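Local coordinates for protein thiol transferase (Phanerochaete chrysosporium, PDB 4F0B) that binds oxidized glutathione and, as a Ure2p-type glutathione transferase, probably catalyses glutathione-dependent thiol transfer, at residues Ala14-Glu28 and Lys212-Asn224. Numbering follows the deposited sequence.
Sequences APTPNGWVPAILLEE and KRPAVQAGINSCN. With GDS (oxidized glutathione disulfide), chain C.
Gly219 against Ile24 illustrates how glutathione transferases let helices of their two domains meet: the CA atoms of these two residues lie only 4.1 Å apart where helix 20-28 of the thioredoxin-fold domain crosses the C-terminal helix 214-222 at 134°. A side chain on Gly219 would collide with the backbone of Ala23 and Ile24, so packing here is tight. Ala23 CB presses on Gly219 O at 3.3 Å, a carbonyl that also accepts a hydrogen bond from Ser222 OG. On one flank of this crossing, Ile24 CG2 meets Val216 CG2, and Ile220 CG2 reaches over one face of the Trp20 five-membered ring in a CH-pi contact. Cys223 SG comes to the same ring at its edge, 3.8 Å from Trp20 CD1. Near Arg213, Glu28 bends at chi2 (-78°) and receives the guanidinium side-on: Arg213 NE donates to Glu28 OE2 (2.8 Å) on its syn side, somewhat out of the carboxylate plane, and NH2 to OE1 (3.0 Å) from above that plane, almost straight (169°). Tyr176 also hydrogen-bonds OE2, so a leucine in place of Glu28 would probably leave the Arg213 charge without its mate and deprive the Tyr176 hydroxyl of this partner. In the loop before helix 20-28, Asn18 ND2 hydrogen-bonds the bound glutathione disulfide. The looser side is the exposed rim, where Pro15 CB touches Asn224 OD1 at 3.7 Å and a water links the segments, accepting from Trp20 NE1 and donating to Ile220 O and Asn224 OD1.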
ATOM      1  N   ALA A  14      17.409   7.101   2.372  1.00  7.30           N
ATOM      2  CA  ALA A  14      18.359   6.491   3.305  1.00  8.39           C
ATOM      3  C   ALA A  14      18.556   5.066   2.825  1.00  6.77           C
ATOM      4  O   ALA A  14      17.715   4.544   2.083  1.00  8.47           O
ATOM      5  CB  ALA A  14      17.815   6.524   4.752  1.00  9.67           C
ATOM      6  N   PRO A  15      19.651   4.434   3.215  1.00  7.47           N
ATOM      7  CA  PRO A  15      19.953   3.086   2.695  1.00  7.68           C
ATOM      8  C   PRO A  15      19.157   2.021   3.418  1.00  8.60           C
ATOM      9  O   PRO A  15      19.636   1.451   4.399  1.00 12.81           O
ATOM     10  CB  PRO A  15      21.460   2.926   2.941  1.00 11.73           C
ATOM     11  CG  PRO A  15      21.724   3.839   4.157  1.00  9.97           C
ATOM     12  CD  PRO A  15      20.784   5.031   3.953  1.00  9.87           C
ATOM     13  N   THR A  16      17.967   1.771   2.907  1.00  6.98           N
ATOM     14  CA  THR A  16      16.965   0.928   3.588  1.00  6.78           C
ATOM     15  C   THR A  16      16.122   0.245   2.504  1.00  6.72           C
ATOM     16  O   THR A  16      16.142   0.651   1.328  1.00  6.04           O
ATOM     17  CB  THR A  16      15.967   1.775   4.428  1.00  6.59           C
ATOM     18  OG1 THR A  16      15.327   2.717   3.559  1.00 10.87           O
ATOM     19  CG2 THR A  16      16.650   2.600   5.508  1.00  8.05           C
ATOM     20  N   PRO A  17      15.349  -0.788   2.867  1.00  6.28           N
ATOM     21  CA  PRO A  17      14.527  -1.498   1.873  1.00  5.08           C
ATOM     22  C   PRO A  17      13.526  -0.622   1.132  1.00  4.64           C
ATOM     23  O   PRO A  17      13.147  -0.939  -0.011  1.00  6.12           O
ATOM     24  CB  PRO A  17      13.788  -2.581   2.717  1.00  5.43           C
ATOM     25  CG  PRO A  17      13.926  -2.083   4.164  1.00  9.08           C
ATOM     26  CD  PRO A  17      15.272  -1.421   4.207  1.00  7.42           C
ATOM     27  N   ASN A  18      13.085   0.483   1.754  1.00  5.22           N
ATOM     28  CA  ASN A  18      12.264   1.447   1.060  1.00  4.89           C
ATOM     29  C   ASN A  18      13.081   2.515   0.310  1.00  4.45           C
ATOM     30  O   ASN A  18      12.748   2.877  -0.832  1.00  4.93           O
ATOM     31  CB  ASN A  18      11.298   2.116   2.060  1.00  5.44           C
ATOM     32  CG  ASN A  18      10.241   1.136   2.549  1.00  4.86           C
ATOM     33  OD1 ASN A  18       9.716   0.341   1.755  1.00  5.01           O
ATOM     34  ND2 ASN A  18       9.957   1.164   3.842  1.00  4.52           N
ATOM     35  N   GLY A  19      14.124   3.026   0.957  1.00  5.50           N
ATOM     36  CA  GLY A  19      14.960   4.068   0.346  1.00  5.63           C
ATOM     37  C   GLY A  19      15.622   3.673  -0.957  1.00  5.66           C
ATOM     38  O   GLY A  19      15.807   4.524  -1.845  1.00  6.99           O
ATOM     39  N   TRP A  20      15.958   2.387  -1.108  1.00  6.61           N
ATOM     40  CA  TRP A  20      16.708   1.992  -2.302  1.00  6.80           C
ATOM     41  C   TRP A  20      15.845   2.046  -3.546  1.00  5.38           C
ATOM     42  O   TRP A  20      16.370   2.229  -4.642  1.00  6.80           O
ATOM     43  CB  TRP A  20      17.199   0.546  -2.178  1.00  6.29           C
ATOM     44  CG  TRP A  20      18.249   0.352  -1.119  1.00  6.06           C
ATOM     45  CD1 TRP A  20      19.311   1.168  -0.844  1.00  6.82           C
ATOM     46  CD2 TRP A  20      18.346  -0.758  -0.209  1.00  6.59           C
ATOM     47  NE1 TRP A  20      20.051   0.646   0.211  1.00  9.00           N
ATOM     48  CE2 TRP A  20      19.475  -0.542   0.597  1.00  7.26           C
ATOM     49  CE3 TRP A  20      17.569  -1.917  -0.003  1.00  6.23           C
ATOM     50  CZ2 TRP A  20      19.843  -1.416   1.630  1.00  8.02           C
ATOM     51  CZ3 TRP A  20      17.931  -2.798   1.031  1.00  8.67           C
ATOM     52  CH2 TRP A  20      19.062  -2.542   1.827  1.00  8.62           C
ATOM     53  N   VAL A  21      14.536   1.841  -3.402  1.00  5.25           N
ATOM     54  CA  VAL A  21      13.767   1.462  -4.584  1.00  5.70           C
ATOM     55  C   VAL A  21      13.552   2.585  -5.621  1.00  5.10           C
ATOM     56  O   VAL A  21      13.673   2.322  -6.831  1.00  6.44           O
ATOM     57  CB  VAL A  21      12.495   0.626  -4.283  1.00  5.28           C
ATOM     58  CG1 VAL A  21      12.856  -0.592  -3.466  1.00  6.66           C
ATOM     59  CG2 VAL A  21      11.394   1.427  -3.597  1.00  6.22           C
ATOM     60  N   PRO A  22      13.297   3.843  -5.193  1.00  5.01           N
ATOM     61  CA  PRO A  22      13.236   4.863  -6.257  1.00  6.50           C
ATOM     62  C   PRO A  22      14.578   5.090  -6.932  1.00  6.27           C
ATOM     63  O   PRO A  22      14.597   5.433  -8.121  1.00  7.95           O
ATOM     64  CB  PRO A  22      12.763   6.131  -5.523  1.00  6.92           C
ATOM     65  CG  PRO A  22      12.082   5.605  -4.222  1.00  6.88           C
ATOM     66  CD  PRO A  22      12.972   4.416  -3.860  1.00  5.30           C
ATOM     67  N   ALA A  23      15.687   4.929  -6.211  1.00  6.62           N
ATOM     68  CA  ALA A  23      17.011   5.120  -6.815  1.00  7.15           C
ATOM     69  C   ALA A  23      17.284   4.028  -7.850  1.00  7.22           C
ATOM     70  O   ALA A  23      17.859   4.288  -8.901  1.00  7.89           O
ATOM     71  CB  ALA A  23      18.116   5.167  -5.745  1.00 10.47           C
ATOM     72  N   ILE A  24      16.861   2.809  -7.545  1.00  7.07           N
ATOM     73  CA  ILE A  24      16.951   1.731  -8.523  1.00  6.73           C
ATOM     74  C   ILE A  24      16.180   2.091  -9.800  1.00  6.78           C
ATOM     75  O   ILE A  24      16.749   2.018 -10.890  1.00  7.30           O
ATOM     76  CB  ILE A  24      16.450   0.417  -7.938  1.00  6.35           C
ATOM     77  CG1 ILE A  24      17.425  -0.092  -6.869  1.00  7.41           C
ATOM     78  CG2 ILE A  24      16.252  -0.619  -9.080  1.00  6.34           C
ATOM     79  CD1 ILE A  24      16.863  -1.279  -6.033  1.00  6.67           C
ATOM     80  N   LEU A  25      14.928   2.528  -9.673  1.00  7.08           N
ATOM     81  CA  LEU A  25      14.210   2.917 -10.868  1.00  7.30           C
ATOM     82  C   LEU A  25      14.881   4.082 -11.607  1.00  7.20           C
ATOM     83  O   LEU A  25      14.990   4.042 -12.828  1.00  7.89           O
ATOM     84  CB  LEU A  25      12.761   3.243 -10.535  1.00  6.54           C
ATOM     85  CG  LEU A  25      11.941   3.668 -11.763  1.00  7.14           C
ATOM     86  CD1 LEU A  25      11.875   2.605 -12.844  1.00  8.52           C
ATOM     87  CD2 LEU A  25      10.550   4.051 -11.287  1.00  7.82           C
ATOM     88  N   LEU A  26      15.336   5.114 -10.881  1.00  8.17           N
ATOM     89  CA  LEU A  26      16.021   6.232 -11.544  1.00  8.23           C
ATOM     90  C   LEU A  26      17.217   5.736 -12.347  1.00  8.84           C
ATOM     91  O   LEU A  26      17.436   6.172 -13.475  1.00  9.48           O
ATOM     92  CB  LEU A  26      16.452   7.273 -10.508  1.00  8.43           C
ATOM     93  CG  LEU A  26      15.271   8.088  -9.956  1.00  8.69           C
ATOM     94  CD1 LEU A  26      15.637   8.750  -8.639  1.00  8.94           C
ATOM     95  CD2 LEU A  26      14.852   9.139 -10.984  1.00 11.40           C
ATOM     96  N   GLU A  27      18.002   4.814 -11.795  1.00  9.00           N
ATOM     97  CA  GLU A  27      19.145   4.301 -12.546  1.00 10.38           C
ATOM     98  C   GLU A  27      18.724   3.405 -13.720  1.00 10.16           C
ATOM     99  O   GLU A  27      19.371   3.434 -14.769  1.00 10.42           O
ATOM    100  CB  GLU A  27      20.116   3.558 -11.614  1.00  9.42           C
ATOM    101  CG  GLU A  27      20.870   4.460 -10.628  1.00 11.12           C
ATOM    102  CD  GLU A  27      21.782   5.460 -11.331  1.00 11.85           C
ATOM    103  OE1 GLU A  27      22.353   5.161 -12.418  1.00 14.06           O
ATOM    104  OE2 GLU A  27      21.980   6.577 -10.800  1.00 12.85           O
ATOM    105  N   GLU A  28      17.648   2.641 -13.573  1.00  8.64           N
ATOM    106  CA  GLU A  28      17.143   1.859 -14.709  1.00  8.63           C
ATOM    107  C   GLU A  28      16.693   2.781 -15.836  1.00 10.00           C
ATOM    108  O   GLU A  28      16.988   2.538 -17.015  1.00  9.89           O
ATOM    109  CB  GLU A  28      15.989   0.943 -14.297  1.00  8.20           C
ATOM    110  CG  GLU A  28      16.329  -0.139 -13.247  1.00  8.10           C
ATOM    111  CD  GLU A  28      17.064  -1.353 -13.816  1.00  9.09           C
ATOM    112  OE1 GLU A  28      17.405  -1.370 -15.016  1.00 10.78           O
ATOM    113  OE2 GLU A  28      17.302  -2.275 -13.022  1.00  9.91           O
ATOM    114  N   LYS A 212      22.116  -8.672  -9.751  1.00  8.93           N
ATOM    115  CA  LYS A 212      23.213  -8.617 -10.717  1.00 11.39           C
ATOM    116  C   LYS A 212      23.117  -7.414 -11.668  1.00 11.19           C
ATOM    117  O   LYS A 212      24.080  -7.120 -12.360  1.00 13.78           O
ATOM    118  CB  LYS A 212      23.265  -9.929 -11.529  1.00 12.56           C
ATOM    119  CG  LYS A 212      23.764 -11.129 -10.768  1.00 25.89           C
ATOM    120  CD  LYS A 212      23.691 -12.342 -11.674  1.00 27.58           C
ATOM    121  CE  LYS A 212      23.950 -13.638 -10.916  1.00 33.61           C
ATOM    122  NZ  LYS A 212      23.797 -14.799 -11.836  1.00 35.30           N
ATOM    123  N   ARG A 213      21.971  -6.734 -11.728  1.00 10.94           N
ATOM    124  CA  ARG A 213      21.827  -5.635 -12.703  1.00  9.84           C
ATOM    125  C   ARG A 213      22.667  -4.427 -12.294  1.00 10.52           C
ATOM    126  O   ARG A 213      22.590  -3.965 -11.159  1.00 10.66           O
ATOM    127  CB  ARG A 213      20.359  -5.210 -12.805  1.00  9.97           C
ATOM    128  CG  ARG A 213      19.387  -6.326 -13.205  1.00  9.39           C
ATOM    129  CD  ARG A 213      17.929  -5.825 -13.143  1.00 10.07           C
ATOM    130  NE  ARG A 213      17.639  -4.783 -14.139  1.00  9.74           N
ATOM    131  CZ  ARG A 213      17.237  -5.022 -15.387  1.00  9.55           C
ATOM    132  NH1 ARG A 213      17.116  -6.272 -15.828  1.00 11.78           N
ATOM    133  NH2 ARG A 213      16.953  -4.035 -16.208  1.00 11.71           N
ATOM    134  N   PRO A 214      23.501  -3.916 -13.210  1.00 11.56           N
ATOM    135  CA  PRO A 214      24.284  -2.721 -12.872  1.00 10.40           C
ATOM    136  C   PRO A 214      23.430  -1.542 -12.389  1.00  9.88           C
ATOM    137  O   PRO A 214      23.872  -0.834 -11.486  1.00 11.67           O
ATOM    138  CB  PRO A 214      24.998  -2.405 -14.195  1.00 11.47           C
ATOM    139  CG  PRO A 214      25.215  -3.771 -14.809  1.00 15.77           C
ATOM    140  CD  PRO A 214      23.934  -4.523 -14.488  1.00 14.17           C
ATOM    141  N   ALA A 215      22.254  -1.328 -12.954  1.00 10.21           N
ATOM    142  CA  ALA A 215      21.449  -0.197 -12.502  1.00  9.96           C
ATOM    143  C   ALA A 215      20.976  -0.385 -11.066  1.00 10.54           C
ATOM    144  O   ALA A 215      20.845   0.595 -10.321  1.00  9.94           O
ATOM    145  CB  ALA A 215      20.274   0.036 -13.436  1.00 11.51           C
ATOM    146  N   VAL A 216      20.696  -1.637 -10.687  1.00  9.22           N
ATOM    147  CA  VAL A 216      20.315  -1.936  -9.323  1.00  7.77           C
ATOM    148  C   VAL A 216      21.457  -1.591  -8.364  1.00 10.44           C
ATOM    149  O   VAL A 216      21.242  -0.894  -7.348  1.00  8.63           O
ATOM    150  CB  VAL A 216      19.889  -3.403  -9.216  1.00  7.49           C
ATOM    151  CG1 VAL A 216      19.740  -3.818  -7.758  1.00  7.47           C
ATOM    152  CG2 VAL A 216      18.544  -3.603  -9.909  1.00  8.67           C
ATOM    153  N   GLN A 217      22.683  -2.030  -8.691  1.00  8.98           N
ATOM    154  CA  GLN A 217      23.823  -1.714  -7.831  1.00  9.36           C
ATOM    155  C   GLN A 217      24.027  -0.189  -7.763  1.00 10.65           C
ATOM    156  O   GLN A 217      24.273   0.345  -6.672  1.00 11.32           O
ATOM    157  CB  GLN A 217      25.097  -2.426  -8.337  1.00 10.09           C
ATOM    158  CG  GLN A 217      24.936  -3.955  -8.188  1.00  9.95           C
ATOM    159  CD  GLN A 217      24.697  -4.334  -6.724  1.00 16.06           C
ATOM    160  OE1 GLN A 217      25.410  -3.853  -5.825  1.00 18.65           O
ATOM    161  NE2 GLN A 217      23.688  -5.171  -6.471  1.00 14.78           N
ATOM    162  N   ALA A 218      23.909   0.508  -8.903  1.00 10.14           N
ATOM    163  CA  ALA A 218      24.078   1.966  -8.891  1.00 10.49           C
ATOM    164  C   ALA A 218      23.015   2.636  -8.019  1.00 11.09           C
ATOM    165  O   ALA A 218      23.330   3.560  -7.263  1.00 11.38           O
ATOM    166  CB  ALA A 218      24.042   2.528 -10.303  1.00 11.74           C
ATOM    167  N   GLY A 219      21.767   2.178  -8.105  1.00  9.59           N
ATOM    168  CA  GLY A 219      20.737   2.773  -7.274  1.00  9.64           C
ATOM    169  C   GLY A 219      20.957   2.552  -5.792  1.00  9.27           C
ATOM    170  O   GLY A 219      20.848   3.481  -4.974  1.00  9.63           O
ATOM    171  N   ILE A 220      21.243   1.311  -5.427  1.00  8.30           N
ATOM    172  CA  ILE A 220      21.550   1.010  -4.043  1.00  8.94           C
ATOM    173  C   ILE A 220      22.707   1.859  -3.530  1.00 11.01           C
ATOM    174  O   ILE A 220      22.602   2.472  -2.461  1.00 10.90           O
ATOM    175  CB  ILE A 220      21.853  -0.486  -3.884  1.00  8.68           C
ATOM    176  CG1 ILE A 220      20.583  -1.287  -4.120  1.00  9.35           C
ATOM    177  CG2 ILE A 220      22.411  -0.778  -2.508  1.00 12.22           C
ATOM    178  CD1 ILE A 220      20.865  -2.757  -4.275  1.00 12.34           C
ATOM    179  N   ASN A 221      23.794   1.926  -4.293  1.00 10.52           N
ATOM    180  CA  ASN A 221      24.971   2.642  -3.840  1.00 11.61           C
ATOM    181  C   ASN A 221      24.727   4.151  -3.690  1.00 11.99           C
ATOM    182  O   ASN A 221      25.380   4.799  -2.861  1.00 13.88           O
ATOM    183  CB  ASN A 221      26.166   2.366  -4.759  1.00 12.20           C
ATOM    184  CG  ASN A 221      26.637   0.918  -4.656  1.00 18.86           C
ATOM    185  OD1 ASN A 221      26.355   0.240  -3.665  1.00 21.85           O
ATOM    186  ND2 ASN A 221      27.323   0.427  -5.693  1.00 21.73           N
ATOM    187  N   SER A 222      23.780   4.693  -4.461  1.00 10.24           N
ATOM    188  CA  SER A 222      23.522   6.130  -4.409  1.00 10.47           C
ATOM    189  C   SER A 222      22.945   6.576  -3.064  1.00 11.29           C
ATOM    190  O   SER A 222      22.985   7.766  -2.743  1.00 14.39           O
ATOM    191  CB  SER A 222      22.532   6.561  -5.490  1.00 10.50           C
ATOM    192  OG  SER A 222      21.203   6.131  -5.201  1.00 11.32           O
ATOM    193  N   CYS A 223      22.404   5.644  -2.289  1.00 10.80           N
ATOM    194  CA  CYS A 223      21.789   5.950  -1.001  1.00 10.22           C
ATOM    195  C   CYS A 223      22.771   6.017   0.167  1.00 14.92           C
ATOM    196  O   CYS A 223      22.378   6.376   1.267  1.00 16.96           O
ATOM    197  CB  CYS A 223      20.705   4.918  -0.697  1.00 12.62           C
ATOM    198  SG  CYS A 223      19.390   4.863  -1.909  1.00 10.61           S
ATOM    199  N   ASN A 224      24.039   5.697  -0.086  1.00 15.58           N
ATOM    200  CA  ASN A 224      25.069   5.720   0.958  1.00 21.75           C
ATOM    201  C   ASN A 224      25.662   7.098   1.173  1.00 24.05           C
ATOM    202  O   ASN A 224      26.288   7.313   2.211  1.00 31.99           O
ATOM    203  CB  ASN A 224      26.197   4.754   0.615  1.00 20.18           C
ATOM    204  CG  ASN A 224      25.750   3.331   0.623  1.00 18.80           C
ATOM    205  OD1 ASN A 224      24.866   2.952   1.390  1.00 21.48           O
ATOM    206  ND2 ASN A 224      26.344   2.519  -0.251  1.00 21.72           N
ATOM    207  OXT ASN A 224      25.545   7.996   0.336  1.00 25.33           O
TER
HETATM  208  N1  GDS C 301       4.933   3.250   3.439  1.00  4.51           N
HETATM  209  CA1 GDS C 301       6.188   4.063   3.367  1.00  4.07           C
HETATM  210  C1  GDS C 301       6.777   3.902   1.940  1.00  5.94           C
HETATM  211  OE1 GDS C 301       6.531   2.852   1.308  1.00  5.35           O
HETATM  212  OE2 GDS C 301       7.454   4.847   1.492  1.00  4.67           O
HETATM  213  CB1 GDS C 301       7.205   3.521   4.383  1.00  5.15           C
HETATM  214  CG1 GDS C 301       8.479   4.384   4.444  1.00  4.20           C
HETATM  215  CD1 GDS C 301       9.293   3.997   5.671  1.00  4.94           C
HETATM  216  O1  GDS C 301       9.001   3.108   6.461  1.00  6.10           O
HETATM  217  N2  GDS C 301      10.395   4.788   5.893  1.00  5.34           N
HETATM  218  CA2 GDS C 301      11.318   4.569   7.015  1.00  5.37           C
HETATM  219  C2  GDS C 301      11.515   5.871   7.758  1.00  6.20           C
HETATM  220  O2  GDS C 301      11.661   6.963   7.149  1.00  6.31           O
HETATM  221  CB2 GDS C 301      12.697   4.090   6.568  1.00  6.38           C
HETATM  222  SG2 GDS C 301      12.691   2.609   5.557  1.00  9.56           S
HETATM  223  N3  GDS C 301      11.542   5.748   9.099  1.00  7.00           N
HETATM  224  CA3 GDS C 301      11.766   6.938   9.925  1.00  6.59           C
HETATM  225  C3  GDS C 301      10.766   7.081  11.013  1.00 10.99           C
HETATM  226  OE3 GDS C 301      10.879   8.099  11.726  1.00 11.33           O
HETATM  227  OE4 GDS C 301       9.866   6.208  11.143  1.00 11.02           O
HETATM  228  N4  GDS C 301       8.614   0.329   7.132  1.00  6.08           N
HETATM  229  CA4 GDS C 301       7.350  -0.373   6.982  1.00  6.88           C
HETATM  230  C4  GDS C 301       6.768  -0.333   5.530  1.00  5.76           C
HETATM  231  OE5 GDS C 301       7.529  -0.144   4.559  1.00  6.28           O
HETATM  232  OE6 GDS C 301       5.539  -0.503   5.448  1.00  5.73           O
HETATM  233  C5  GDS C 301       9.516  -0.114   8.012  1.00  5.89           C
HETATM  234  O5  GDS C 301       9.316  -1.127   8.723  1.00  6.57           O
HETATM  235  CA5 GDS C 301      10.804   0.680   8.134  1.00  6.19           C
HETATM  236  N5  GDS C 301      11.225   0.734   9.555  1.00  5.71           N
HETATM  237  CB5 GDS C 301      11.836  -0.031   7.231  1.00  7.42           C
HETATM  238  SG5 GDS C 301      13.330   0.940   7.076  1.00 11.65           S
HETATM  239  CA6 GDS C 301       9.764   3.168  12.676  1.00 13.37           C
HETATM  240  C6  GDS C 301       9.121   2.015  13.472  1.00 19.11           C
HETATM  241  OE7 GDS C 301       8.528   1.114  12.838  1.00 16.95           O
HETATM  242  OE8 GDS C 301       9.187   2.088  14.726  1.00 17.32           O
HETATM  243  N6  GDS C 301       9.497   4.412  13.396  1.00 12.98           N
HETATM  244  CB6 GDS C 301      11.304   2.948  12.539  1.00 10.53           C
HETATM  245  CG6 GDS C 301      11.766   1.742  11.670  1.00 12.01           C
HETATM  246  CD6 GDS C 301      11.349   1.917  10.238  1.00  7.97           C
HETATM  247  O6  GDS C 301      11.096   2.982   9.697  1.00  8.37           O
HETATM  248  O   HOH W   1      22.748   1.681   0.205  1.00 13.58           O